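Local coordinates for protein citrate lyase (Yersinia pestis, PDB 3QLL) that is a putative citrate lyase beta subunit, similar to CitE, that probably binds magnesium and acts as a lyase, at residues L135-S140 against I163-R168; E139-L144 against V173-A178; G169-E174 against R210-S215; F188-M193 against I225-F230. One frame throughout, in Å; residues are numbered along the deposited sequence.

Contact 1 (L135-S140 against I163-R168); sequences LPKTES and IIESVR
At the C-terminal mouth of a TIM barrel, where the loops after the parallel strands carry the active site, the loop 135-140 lies against the end of strand 159-164 and the turn into helix 167-171. One bond continues the parallel sheet, Ile163 N to Leu135 O (3.0 Å); past the strand the loop adds another, Thr138 N to Ile163 O (3.0 Å). Leu135 O is gripped twice, since Thr138 OG1 also donates to it, reaching it from the face of its carbonyl plane opposite to that used by Ile163 N. Beyond the strand, side chains take over. Glu165, predicted to bind both magnesium and substrate, stretches out beyond CG and accepts from Lys137 N through the anti lone pair of OE2 (2.6 Å), which fixes one carboxylate oxygen; its other oxygen, OE1, faces Asp192, a second predicted magnesium ligand. One water bridges the two segments, donating to Thr138 O and to Ser166 OG and accepting from Glu165 N (3.0 Å). Ser166 is the N-cap of helix 167-171, and its hydroxyl, held between its own backbone N and carbonyl carbon (chi1 65°), also accepts from Gly169 N. Arg168 lays its aliphatic chain obliquely across the Glu139 carboxylate, CD being 3.5 Å from OE1. The same carboxylate accepts a hydrogen bond from Ser166 OG on the anti lone pair of OE2, at 2.7 Å.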
loop_
_atom_site.group_PDB
_atom_site.type_symbol
_atom_site.label_atom_id
_atom_site.label_comp_id
_atom_site.label_asym_id
_atom_site.label_seq_id
_atom_site.Cartn_x
_atom_site.Cartn_y
_atom_site.Cartn_z
ATOM N N LEU A 135 -6.690 -22.180 9.006
ATOM C CA LEU A 135 -5.597 -22.662 8.178
ATOM C C LEU A 135 -4.417 -21.683 8.167
ATOM O O LEU A 135 -4.556 -20.559 7.663
ATOM C CB LEU A 135 -6.089 -22.897 6.752
ATOM C CG LEU A 135 -4.985 -23.416 5.832
ATOM C CD1 LEU A 135 -4.645 -24.855 6.257
ATOM C CD2 LEU A 135 -5.377 -23.295 4.338
ATOM N N PRO A 136 -3.252 -22.104 8.690
ATOM C CA PRO A 136 -2.041 -21.274 8.706
ATOM C C PRO A 136 -1.450 -21.129 7.329
ATOM O O PRO A 136 -1.667 -21.986 6.452
ATOM C CB PRO A 136 -1.058 -22.081 9.585
ATOM C CG PRO A 136 -1.492 -23.432 9.462
ATOM C CD PRO A 136 -2.998 -23.417 9.295
ATOM N N LYS A 137 -0.706 -20.048 7.155
ATOM C CA LYS A 137 0.014 -19.812 5.922
ATOM C C LYS A 137 -0.870 -19.965 4.675
ATOM O O LYS A 137 -0.481 -20.618 3.709
ATOM C CB LYS A 137 1.236 -20.734 5.842
ATOM C CG LYS A 137 2.475 -20.037 5.333
ATOM C CD LYS A 137 3.627 -21.004 5.058
ATOM C CE LYS A 137 4.881 -20.257 4.587
ATOM N NZ LYS A 137 5.348 -19.176 5.526
ATOM N N THR A 138 -2.054 -19.366 4.697
ATOM C CA THR A 138 -2.925 -19.359 3.531
ATOM C C THR A 138 -2.302 -18.453 2.465
ATOM O O THR A 138 -1.958 -17.292 2.753
ATOM C CB THR A 138 -4.309 -18.853 3.896
ATOM O OG1 THR A 138 -4.871 -19.761 4.836
ATOM C CG2 THR A 138 -5.212 -18.798 2.658
ATOM N N GLU A 139 -2.016 -19.045 1.296
ATOM C CA GLU A 139 -1.204 -18.344 0.292
ATOM C C GLU A 139 -1.868 -18.257 -1.071
ATOM O O GLU A 139 -1.326 -17.673 -2.013
ATOM C CB GLU A 139 0.170 -18.975 0.184
ATOM C CG GLU A 139 1.064 -18.554 1.374
ATOM C CD GLU A 139 2.502 -19.022 1.229
ATOM O OE1 GLU A 139 2.749 -20.080 0.617
ATOM O OE2 GLU A 139 3.395 -18.309 1.676
ATOM N N SER A 140 -3.076 -18.788 -1.178
ATOM C CA SER A 140 -3.767 -18.788 -2.460
ATOM C C SER A 140 -5.204 -19.104 -2.217
ATOM O O SER A 140 -5.572 -19.541 -1.140
ATOM C CB SER A 140 -3.180 -19.854 -3.412
ATOM O OG SER A 140 -3.764 -21.115 -3.082
ATOM N N ILE A 163 -5.205 -17.634 7.565
ATOM C CA ILE A 163 -4.217 -16.733 8.168
ATOM C C ILE A 163 -3.307 -16.177 7.075
ATOM O O ILE A 163 -2.634 -16.937 6.368
ATOM C CB ILE A 163 -3.360 -17.420 9.240
ATOM C CG1 ILE A 163 -4.240 -17.987 10.348
ATOM C CG2 ILE A 163 -2.304 -16.455 9.805
ATOM C CD1 ILE A 163 -3.438 -18.642 11.446
ATOM N N ILE A 164 -3.238 -14.852 6.990
ATOM C CA ILE A 164 -2.337 -14.189 6.086
ATOM C C ILE A 164 -1.066 -13.827 6.868
ATOM O O ILE A 164 -1.051 -12.890 7.644
ATOM C CB ILE A 164 -3.002 -12.938 5.488
ATOM C CG1 ILE A 164 -4.338 -13.335 4.850
ATOM C CG2 ILE A 164 -2.186 -12.279 4.395
ATOM C CD1 ILE A 164 -4.208 -14.176 3.573
ATOM N N GLU A 165 -0.025 -14.648 6.722
ATOM C CA GLU A 165 1.219 -14.440 7.488
ATOM C C GLU A 165 2.464 -14.345 6.589
ATOM O O GLU A 165 3.572 -14.492 7.076
ATOM C CB GLU A 165 1.439 -15.533 8.541
ATOM C CG GLU A 165 0.873 -16.899 8.196
ATOM C CD GLU A 165 0.883 -17.860 9.382
ATOM O OE1 GLU A 165 1.249 -17.466 10.527
ATOM O OE2 GLU A 165 0.443 -19.005 9.187
ATOM N N SER A 166 2.292 -14.300 5.275
ATOM C CA SER A 166 3.468 -14.269 4.370
ATOM C C SER A 166 3.320 -13.257 3.234
ATOM O O SER A 166 2.208 -12.859 2.898
ATOM C CB SER A 166 3.727 -15.674 3.813
ATOM O OG SER A 166 2.640 -16.086 2.996
ATOM N N VAL A 167 4.443 -12.816 2.668
ATOM C CA VAL A 167 4.406 -11.952 1.495
ATOM C C VAL A 167 3.583 -12.579 0.340
ATOM O O VAL A 167 2.801 -11.885 -0.334
ATOM C CB VAL A 167 5.819 -11.628 0.991
ATOM C CG1 VAL A 167 5.731 -10.935 -0.366
ATOM C CG2 VAL A 167 6.529 -10.743 1.981
ATOM N N ARG A 168 3.799 -13.864 0.079
ATOM C CA ARG A 168 3.017 -14.541 -0.948
ATOM C C ARG A 168 1.492 -14.491 -0.672
ATOM O O ARG A 168 0.699 -14.134 -1.567
ATOM C CB ARG A 168 3.502 -15.982 -1.054
ATOM C CG ARG A 168 3.085 -16.757 -2.254
ATOM C CD ARG A 168 3.672 -18.179 -2.200
ATOM N NE ARG A 168 5.055 -18.244 -2.668
ATOM C CZ ARG A 168 5.371 -18.332 -3.960
ATOM N NH1 ARG A 168 4.397 -18.331 -4.871
ATOM N NH2 ARG A 168 6.641 -18.391 -4.350
HETATM O O HOH W 1 0.241 -16.482 4.357
#

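Contact 2 (E139-L144 against V173-A178); sequences ESAAHL and VESIAA
This is apolar packing between two outer elements of the barrel, the start of helix 141-150 and the short helix 173-177, with Ile176 as the side chain that bridges them. No hydrogen bond joins the segments. The two backbones come close at Ala141 and Ile176, whose CA atoms are 4.3 Å apart. Ile176 works through both branches. Its longer arm, set beside the backbone N (chi1 -69°), runs along the backbone ahead of the helix: CG1 lies 3.4 Å from Ser140 C, and CD1 continues to Glu139 C at 3.6 Å. The shorter branch, CG2, meets Leu144 CD1 at 3.7 Å, the two side chains crossing at about a right angle, and the same Leu144 methyl also rests near the Ile176 carbonyl oxygen. At the outer margin Ala141 CB packs on Ser175 O (3.5 Å). Within the first segment, Ser140 OG and His143 ND1 share a hydrogen bond of 2.9 Å that meets the imidazole in its plane, while Glu139 N lies over one ring face; the bond probably limits the ring's rotation. The carboxylate of Glu139 is bound elsewhere, by Ser166. With no polar bond between the segments, their join rests on shape and on removing aliphatic carbon from water.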
loop_
_atom_site.group_PDB
_atom_site.type_symbol
_atom_site.label_atom_id
_atom_site.label_comp_id
_atom_site.label_asym_id
_atom_site.label_seq_id
_atom_site.Cartn_x
_atom_site.Cartn_y
_atom_site.Cartn_z
ATOM N N GLU A 139 -2.016 -19.045 1.296
ATOM C CA GLU A 139 -1.204 -18.344 0.292
ATOM C C GLU A 139 -1.868 -18.257 -1.071
ATOM O O GLU A 139 -1.326 -17.673 -2.013
ATOM C CB GLU A 139 0.170 -18.975 0.184
ATOM C CG GLU A 139 1.064 -18.554 1.374
ATOM C CD GLU A 139 2.502 -19.022 1.229
ATOM O OE1 GLU A 139 2.749 -20.080 0.617
ATOM O OE2 GLU A 139 3.395 -18.309 1.676
ATOM N N SER A 140 -3.076 -18.788 -1.178
ATOM C CA SER A 140 -3.767 -18.788 -2.460
ATOM C C SER A 140 -5.204 -19.104 -2.217
ATOM O O SER A 140 -5.572 -19.541 -1.140
ATOM C CB SER A 140 -3.180 -19.854 -3.412
ATOM O OG SER A 140 -3.764 -21.115 -3.082
ATOM N N ALA A 141 -6.005 -18.858 -3.244
ATOM C CA ALA A 141 -7.418 -19.162 -3.176
ATOM C C ALA A 141 -7.643 -20.691 -3.141
ATOM O O ALA A 141 -8.551 -21.204 -2.467
ATOM C CB ALA A 141 -8.150 -18.517 -4.415
ATOM N N ALA A 142 -6.747 -21.406 -3.812
ATOM C CA ALA A 142 -6.801 -22.862 -3.876
ATOM C C ALA A 142 -6.592 -23.460 -2.479
ATOM O O ALA A 142 -7.167 -24.495 -2.161
ATOM C CB ALA A 142 -5.781 -23.418 -4.891
ATOM N N HIS A 143 -5.812 -22.788 -1.627
ATOM C CA HIS A 143 -5.638 -23.309 -0.240
ATOM C C HIS A 143 -6.966 -23.510 0.435
ATOM O O HIS A 143 -7.245 -24.566 1.006
ATOM C CB HIS A 143 -4.858 -22.340 0.613
ATOM C CG HIS A 143 -3.378 -22.479 0.515
ATOM N ND1 HIS A 143 -2.673 -22.100 -0.603
ATOM C CD2 HIS A 143 -2.467 -22.946 1.393
ATOM C CE1 HIS A 143 -1.388 -22.319 -0.406
ATOM N NE2 HIS A 143 -1.238 -22.834 0.793
ATOM N N LEU A 144 -7.795 -22.482 0.313
ATOM C CA LEU A 144 -9.103 -22.481 0.940
ATOM C C LEU A 144 -10.071 -23.401 0.177
ATOM O O LEU A 144 -10.915 -24.053 0.773
ATOM C CB LEU A 144 -9.654 -21.058 1.037
ATOM C CG LEU A 144 -8.827 -20.141 1.923
ATOM C CD1 LEU A 144 -9.526 -18.795 2.010
ATOM C CD2 LEU A 144 -8.694 -20.798 3.317
ATOM N N VAL A 173 -3.954 -11.596 -1.482
ATOM C CA VAL A 173 -5.008 -11.483 -0.463
ATOM C C VAL A 173 -6.398 -11.216 -1.064
ATOM O O VAL A 173 -7.397 -11.704 -0.558
ATOM C CB VAL A 173 -4.668 -10.461 0.684
ATOM C CG1 VAL A 173 -4.815 -8.995 0.227
ATOM C CG2 VAL A 173 -5.540 -10.727 1.904
ATOM N N GLU A 174 -6.442 -10.473 -2.163
ATOM C CA GLU A 174 -7.700 -10.210 -2.832
ATOM C C GLU A 174 -8.324 -11.513 -3.329
ATOM O O GLU A 174 -9.506 -11.753 -3.133
ATOM C CB GLU A 174 -7.526 -9.187 -3.980
ATOM C CG GLU A 174 -7.070 -7.797 -3.442
ATOM C CD GLU A 174 -5.592 -7.765 -3.001
ATOM O OE1 GLU A 174 -4.821 -8.637 -3.452
ATOM O OE2 GLU A 174 -5.202 -6.873 -2.200
ATOM N N SER A 175 -7.536 -12.374 -3.946
ATOM C CA SER A 175 -8.109 -13.610 -4.454
ATOM C C SER A 175 -8.445 -14.619 -3.341
ATOM O O SER A 175 -9.385 -15.393 -3.528
ATOM C CB SER A 175 -7.196 -14.231 -5.529
ATOM O OG SER A 175 -6.052 -14.888 -5.046
ATOM N N ILE A 176 -7.666 -14.655 -2.250
ATOM C CA ILE A 176 -7.955 -15.492 -1.064
ATOM C C ILE A 176 -9.278 -15.121 -0.370
ATOM O O ILE A 176 -10.031 -15.995 0.060
ATOM C CB ILE A 176 -6.780 -15.421 -0.046
ATOM C CG1 ILE A 176 -5.574 -16.139 -0.647
ATOM C CG2 ILE A 176 -7.184 -15.982 1.335
ATOM C CD1 ILE A 176 -4.245 -15.856 0.056
ATOM N N ALA A 177 -9.490 -13.819 -0.165
ATOM C CA ALA A 177 -10.710 -13.303 0.495
ATOM C C ALA A 177 -11.970 -13.577 -0.327
ATOM O O ALA A 177 -13.050 -13.655 0.225
ATOM C CB ALA A 177 -10.582 -11.814 0.797
ATOM N N ALA A 178 -11.795 -13.822 -1.626
ATOM C CA ALA A 178 -12.903 -14.073 -2.529
ATOM C C ALA A 178 -12.990 -15.579 -2.874
ATOM O O ALA A 178 -13.769 -15.990 -3.762
ATOM C CB ALA A 178 -12.753 -13.231 -3.807
#

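Contact 3 (G169-E174 against R210-S215); sequences GLNAVE and RARLVS
The guanidinium of Arg212 has Leu170 O over the centre of one face, 3.3 Å above its plane, and the Glu174 carboxylate at its edge. That edge contact is a side-on, two-pronged salt bridge with the two flat groups nearly coplanar, their planes 20° apart. Arg212 NE donates almost straight to the syn lone pair of Glu174 OE2 (2.7 Å), whereas Arg212 NH2 meets Glu174 OE1 at 3.0 Å, somewhat out of the carboxylate plane. A third bond runs from Arg212 NH1 to an in-plane lone pair of Asn171 OD1 (3.2 Å), so all three guanidinium nitrogens donate and rotation about the end of the side chain is restricted. The bend of Glu174 at chi2 (74°) turns its carboxylate toward the arginine, which arrives extended from CG to NE. The aliphatic part of Arg212 and Val173 slide past each other in opposite directions, Val173 CG1 lying 3.9 Å from Arg212 CG. The other Val173 methyl, CG2, packs crosswise on Leu213 CD1 at 3.7 Å, on the buried side of the contact. Arg212 thus sits as a knob in a hole formed by Leu170, Asn171, Val173 and Glu174. This is helix-to-helix packing on the outer layer of a TIM barrel, tying helix 203-220 to the successive short helices 167-171 and 173-177.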
loop_
_atom_site.group_PDB
_atom_site.type_symbol
_atom_site.label_atom_id
_atom_site.label_comp_id
_atom_site.label_asym_id
_atom_site.label_seq_id
_atom_site.Cartn_x
_atom_site.Cartn_y
_atom_site.Cartn_z
ATOM N N GLY A 169 1.102 -14.747 0.578
ATOM C CA GLY A 169 -0.284 -14.623 0.992
ATOM C C GLY A 169 -0.817 -13.201 0.832
ATOM O O GLY A 169 -1.923 -13.002 0.324
ATOM N N LEU A 170 -0.045 -12.216 1.278
ATOM C CA LEU A 170 -0.460 -10.832 1.159
ATOM C C LEU A 170 -0.678 -10.401 -0.305
ATOM O O LEU A 170 -1.661 -9.733 -0.617
ATOM C CB LEU A 170 0.578 -9.920 1.810
ATOM C CG LEU A 170 0.163 -8.448 1.827
ATOM C CD1 LEU A 170 -1.094 -8.248 2.641
ATOM C CD2 LEU A 170 1.316 -7.649 2.390
ATOM N N ASN A 171 0.231 -10.790 -1.198
ATOM C CA ASN A 171 0.105 -10.432 -2.623
ATOM C C ASN A 171 -1.117 -11.089 -3.288
ATOM O O ASN A 171 -1.574 -10.643 -4.324
ATOM C CB ASN A 171 1.400 -10.728 -3.411
ATOM C CG ASN A 171 2.484 -9.713 -3.104
ATOM O OD1 ASN A 171 2.194 -8.610 -2.655
ATOM N ND2 ASN A 171 3.720 -10.074 -3.320
ATOM N N ALA A 172 -1.606 -12.177 -2.704
ATOM C CA ALA A 172 -2.772 -12.831 -3.256
ATOM C C ALA A 172 -4.004 -12.588 -2.381
ATOM O O ALA A 172 -4.985 -13.310 -2.516
ATOM C CB ALA A 172 -2.516 -14.336 -3.411
ATOM N N VAL A 173 -3.954 -11.596 -1.482
ATOM C CA VAL A 173 -5.008 -11.483 -0.463
ATOM C C VAL A 173 -6.398 -11.216 -1.064
ATOM O O VAL A 173 -7.397 -11.704 -0.558
ATOM C CB VAL A 173 -4.668 -10.461 0.684
ATOM C CG1 VAL A 173 -4.815 -8.995 0.227
ATOM C CG2 VAL A 173 -5.540 -10.727 1.904
ATOM N N GLU A 174 -6.442 -10.473 -2.163
ATOM C CA GLU A 174 -7.700 -10.210 -2.832
ATOM C C GLU A 174 -8.324 -11.513 -3.329
ATOM O O GLU A 174 -9.506 -11.753 -3.133
ATOM C CB GLU A 174 -7.526 -9.187 -3.980
ATOM C CG GLU A 174 -7.070 -7.797 -3.442
ATOM C CD GLU A 174 -5.592 -7.765 -3.001
ATOM O OE1 GLU A 174 -4.821 -8.637 -3.452
ATOM O OE2 GLU A 174 -5.202 -6.873 -2.200
ATOM N N ARG A 210 -1.557 -4.550 6.762
ATOM C CA ARG A 210 -2.814 -4.621 7.535
ATOM C C ARG A 210 -3.929 -3.913 6.756
ATOM O O ARG A 210 -5.052 -4.394 6.756
ATOM C CB ARG A 210 -2.672 -4.025 8.939
ATOM C CG ARG A 210 -2.124 -4.998 10.017
ATOM C CD ARG A 210 -2.204 -4.307 11.421
ATOM N NE ARG A 210 -2.005 -5.196 12.569
ATOM C CZ ARG A 210 -0.811 -5.283 13.182
ATOM N NH1 ARG A 210 0.222 -4.542 12.706
ATOM N NH2 ARG A 210 -0.622 -6.093 14.236
ATOM N N ALA A 211 -3.628 -2.753 6.167
ATOM C CA ALA A 211 -4.635 -2.018 5.441
ATOM C C ALA A 211 -5.109 -2.833 4.227
ATOM O O ALA A 211 -6.303 -2.880 3.952
ATOM C CB ALA A 211 -4.120 -0.628 5.029
ATOM N N ARG A 212 -4.179 -3.509 3.556
ATOM C CA ARG A 212 -4.509 -4.358 2.417
ATOM C C ARG A 212 -5.336 -5.560 2.849
ATOM O O ARG A 212 -6.244 -5.983 2.131
ATOM C CB ARG A 212 -3.241 -4.806 1.684
ATOM C CG ARG A 212 -3.525 -5.272 0.295
ATOM C CD ARG A 212 -2.279 -5.585 -0.509
ATOM N NE ARG A 212 -2.595 -6.376 -1.696
ATOM C CZ ARG A 212 -1.669 -6.962 -2.426
ATOM N NH1 ARG A 212 -0.404 -6.809 -2.068
ATOM N NH2 ARG A 212 -1.999 -7.672 -3.498
ATOM N N LEU A 213 -5.041 -6.112 4.025
ATOM C CA LEU A 213 -5.846 -7.233 4.496
ATOM C C LEU A 213 -7.290 -6.807 4.800
ATOM O O LEU A 213 -8.241 -7.423 4.289
ATOM C CB LEU A 213 -5.218 -7.878 5.722
ATOM C CG LEU A 213 -6.104 -8.932 6.400
ATOM C CD1 LEU A 213 -6.354 -10.088 5.451
ATOM C CD2 LEU A 213 -5.475 -9.441 7.674
ATOM N N VAL A 214 -7.445 -5.709 5.541
ATOM C CA VAL A 214 -8.772 -5.209 5.925
ATOM C C VAL A 214 -9.606 -4.890 4.667
ATOM O O VAL A 214 -10.758 -5.303 4.555
ATOM C CB VAL A 214 -8.656 -3.954 6.837
ATOM C CG1 VAL A 214 -10.009 -3.299 7.055
ATOM C CG2 VAL A 214 -8.066 -4.345 8.153
ATOM N N SER A 215 -9.001 -4.208 3.702
ATOM C CA SER A 215 -9.680 -3.895 2.446
ATOM C C SER A 215 -10.255 -5.138 1.713
ATOM O O SER A 215 -11.370 -5.128 1.249
ATOM C CB SER A 215 -8.733 -3.126 1.520
ATOM O OG SER A 215 -9.308 -2.999 0.242
#

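Contact 4 (F188-M193 against I225-F230); sequences FGAADM and IDAPFF
Hydrogen bonding across the contact comes from the barrel sheet: Phe188 N donates to Ile225 O (2.9 Å), nearly along the C=O axis, joining the ends of two neighbouring parallel strands. Apolar contact centres on Ala227 CB, which meets Ala190 CB (3.6 Å) and, farther off, Phe188 CD2 (4.1 Å); the same methyl also lies 3.2 Å from Phe188 O. The phenyl group is swung away from its own backbone N (chi1 -174°) and runs alongside Asp226 in the same direction, ring and carboxylate planes only 18° apart. Ala190 N lies above one ring face, displaced toward the rim. Charge enters through the buried Asp226: OD1 weakly accepts from Ala227 N (2.8 Å) and forms a salt bridge with Arg210, and OD2 forms another with Lys253. Two basic partners would probably favour the ionised carboxylate. Lys253 also bonds to Ala227 O, bracing the backbone just past the strand. Around this junction, Arg210 and Leu213 of helix 203-220 pack on Phe188, and helix 235-248 touches Asp226. From Gly189, the N-cap, helix 190-197 rises beyond strand 183-188 and carries Asp192, a predicted magnesium ligand, while strand 252-255 flanks strand 224-226 on its other side.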
loop_
_atom_site.group_PDB
_atom_site.type_symbol
_atom_site.label_atom_id
_atom_site.label_comp_id
_atom_site.label_asym_id
_atom_site.label_seq_id
_atom_site.Cartn_x
_atom_site.Cartn_y
_atom_site.Cartn_z
ATOM N N PHE A 188 -4.645 -11.787 10.633
ATOM C CA PHE A 188 -3.320 -11.295 10.257
ATOM C C PHE A 188 -2.280 -12.002 11.078
ATOM O O PHE A 188 -2.395 -12.097 12.309
ATOM C CB PHE A 188 -3.214 -9.805 10.520
ATOM C CG PHE A 188 -1.925 -9.171 10.039
ATOM C CD1 PHE A 188 -1.509 -9.313 8.719
ATOM C CD2 PHE A 188 -1.156 -8.389 10.900
ATOM C CE1 PHE A 188 -0.338 -8.703 8.259
ATOM C CE2 PHE A 188 0.028 -7.774 10.446
ATOM C CZ PHE A 188 0.434 -7.931 9.129
ATOM N N GLY A 189 -1.238 -12.501 10.437
ATOM C CA GLY A 189 -0.167 -13.104 11.229
ATOM C C GLY A 189 1.050 -12.177 11.247
ATOM O O GLY A 189 1.997 -12.383 10.462
ATOM N N ALA A 190 1.033 -11.173 12.130
ATOM C CA ALA A 190 2.079 -10.128 12.162
ATOM C C ALA A 190 3.495 -10.695 12.357
ATOM O O ALA A 190 4.410 -10.324 11.615
ATOM C CB ALA A 190 1.766 -9.062 13.239
ATOM N N ALA A 191 3.668 -11.611 13.294
ATOM C CA ALA A 191 5.020 -12.108 13.632
ATOM C C ALA A 191 5.664 -12.843 12.425
ATOM O O ALA A 191 6.839 -12.661 12.157
ATOM C CB ALA A 191 4.991 -13.010 14.881
ATOM N N ASP A 192 4.916 -13.705 11.736
ATOM C CA ASP A 192 5.471 -14.354 10.532
ATOM C C ASP A 192 5.643 -13.408 9.344
ATOM O O ASP A 192 6.631 -13.499 8.598
ATOM C CB ASP A 192 4.632 -15.570 10.144
ATOM C CG ASP A 192 4.939 -16.787 11.020
ATOM O OD1 ASP A 192 6.127 -16.996 11.334
ATOM O OD2 ASP A 192 4.005 -17.519 11.425
HETATM N N MSE A 193 4.689 -12.490 9.193
HETATM C CA MSE A 193 4.710 -11.449 8.153
HETATM C C MSE A 193 5.978 -10.575 8.284
HETATM O O MSE A 193 6.728 -10.416 7.326
HETATM C CB MSE A 193 3.437 -10.586 8.238
HETATM C CG MSE A 193 3.296 -9.520 7.095
HETATM SE SE MSE A 193 3.074 -10.534 5.406
HETATM C CE MSE A 193 1.142 -10.973 5.579
ATOM N N ILE A 225 -9.376 -10.119 11.299
ATOM C CA ILE A 225 -9.001 -10.353 12.674
ATOM C C ILE A 225 -7.536 -10.060 12.920
ATOM O O ILE A 225 -6.672 -10.726 12.354
ATOM C CB ILE A 225 -9.298 -11.791 13.084
ATOM C CG1 ILE A 225 -10.767 -12.122 12.787
ATOM C CG2 ILE A 225 -8.960 -11.992 14.561
ATOM C CD1 ILE A 225 -11.034 -13.593 12.670
ATOM N N ASP A 226 -7.263 -9.106 13.811
ATOM C CA ASP A 226 -5.888 -8.714 14.067
ATOM C C ASP A 226 -5.066 -9.816 14.762
ATOM O O ASP A 226 -5.602 -10.673 15.507
ATOM C CB ASP A 226 -5.828 -7.412 14.876
ATOM C CG ASP A 226 -4.432 -6.773 14.858
ATOM O OD1 ASP A 226 -3.642 -7.029 13.899
ATOM O OD2 ASP A 226 -4.138 -6.002 15.798
ATOM N N ALA A 227 -3.760 -9.739 14.494
ATOM C CA ALA A 227 -2.738 -10.548 15.113
ATOM C C ALA A 227 -2.785 -10.439 16.625
ATOM O O ALA A 227 -3.253 -9.437 17.166
ATOM C CB ALA A 227 -1.363 -10.144 14.585
ATOM N N PRO A 228 -2.310 -11.494 17.307
ATOM C CA PRO A 228 -2.133 -11.419 18.761
ATOM C C PRO A 228 -0.997 -10.461 19.122
ATOM O O PRO A 228 0.001 -10.392 18.394
ATOM C CB PRO A 228 -1.759 -12.854 19.159
ATOM C CG PRO A 228 -1.249 -13.498 17.905
ATOM C CD PRO A 228 -1.941 -12.811 16.747
ATOM N N PHE A 229 -1.118 -9.795 20.268
ATOM C CA PHE A 229 -0.042 -8.954 20.755
ATOM C C PHE A 229 0.812 -9.838 21.623
ATOM O O PHE A 229 0.298 -10.504 22.519
ATOM C CB PHE A 229 -0.604 -7.771 21.550
ATOM C CG PHE A 229 0.432 -6.761 21.978
ATOM C CD1 PHE A 229 1.002 -5.880 21.075
ATOM C CD2 PHE A 229 0.782 -6.646 23.326
ATOM C CE1 PHE A 229 1.963 -4.938 21.491
ATOM C CE2 PHE A 229 1.729 -5.715 23.755
ATOM C CZ PHE A 229 2.318 -4.860 22.835
ATOM N N PHE A 230 2.115 -9.808 21.381
ATOM C CA PHE A 230 3.076 -10.720 22.017
ATOM C C PHE A 230 3.265 -10.485 23.532
ATOM O O PHE A 230 3.217 -11.441 24.304
ATOM C CB PHE A 230 4.443 -10.654 21.294
ATOM C CG PHE A 230 5.199 -9.349 21.499
ATOM C CD1 PHE A 230 4.642 -8.138 21.103
ATOM C CD2 PHE A 230 6.458 -9.332 22.096
ATOM C CE1 PHE A 230 5.319 -6.935 21.298
ATOM C CE2 PHE A 230 7.144 -8.128 22.289
ATOM C CZ PHE A 230 6.570 -6.930 21.887
#

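How the contacts relate
Following the chain, contact 1 closes the loop that leaves strand 132-135, runs through helix 141-150 and returns on strand 159-164. Contact 2 sets out from the same loop, sharing Glu139 and Ser140, but closes on helix 173-177, and contact 3, which starts on helix 167-171 and overlaps contact 2 at Val173 and Glu174, reaches helix 203-220. Contacts 3 and 4 cross, each having one segment within the loop of the other, and the Arg210-Asp226 salt bridge joins them. Contact 4 ties strand 183-188 to strand 224-226. Contacts 1 and 4 meet at the barrel mouth, where Glu165 faces Asp192 in the predicted magnesium site, whereas contacts 2 and 4, centres about 18 Å apart, do not touch.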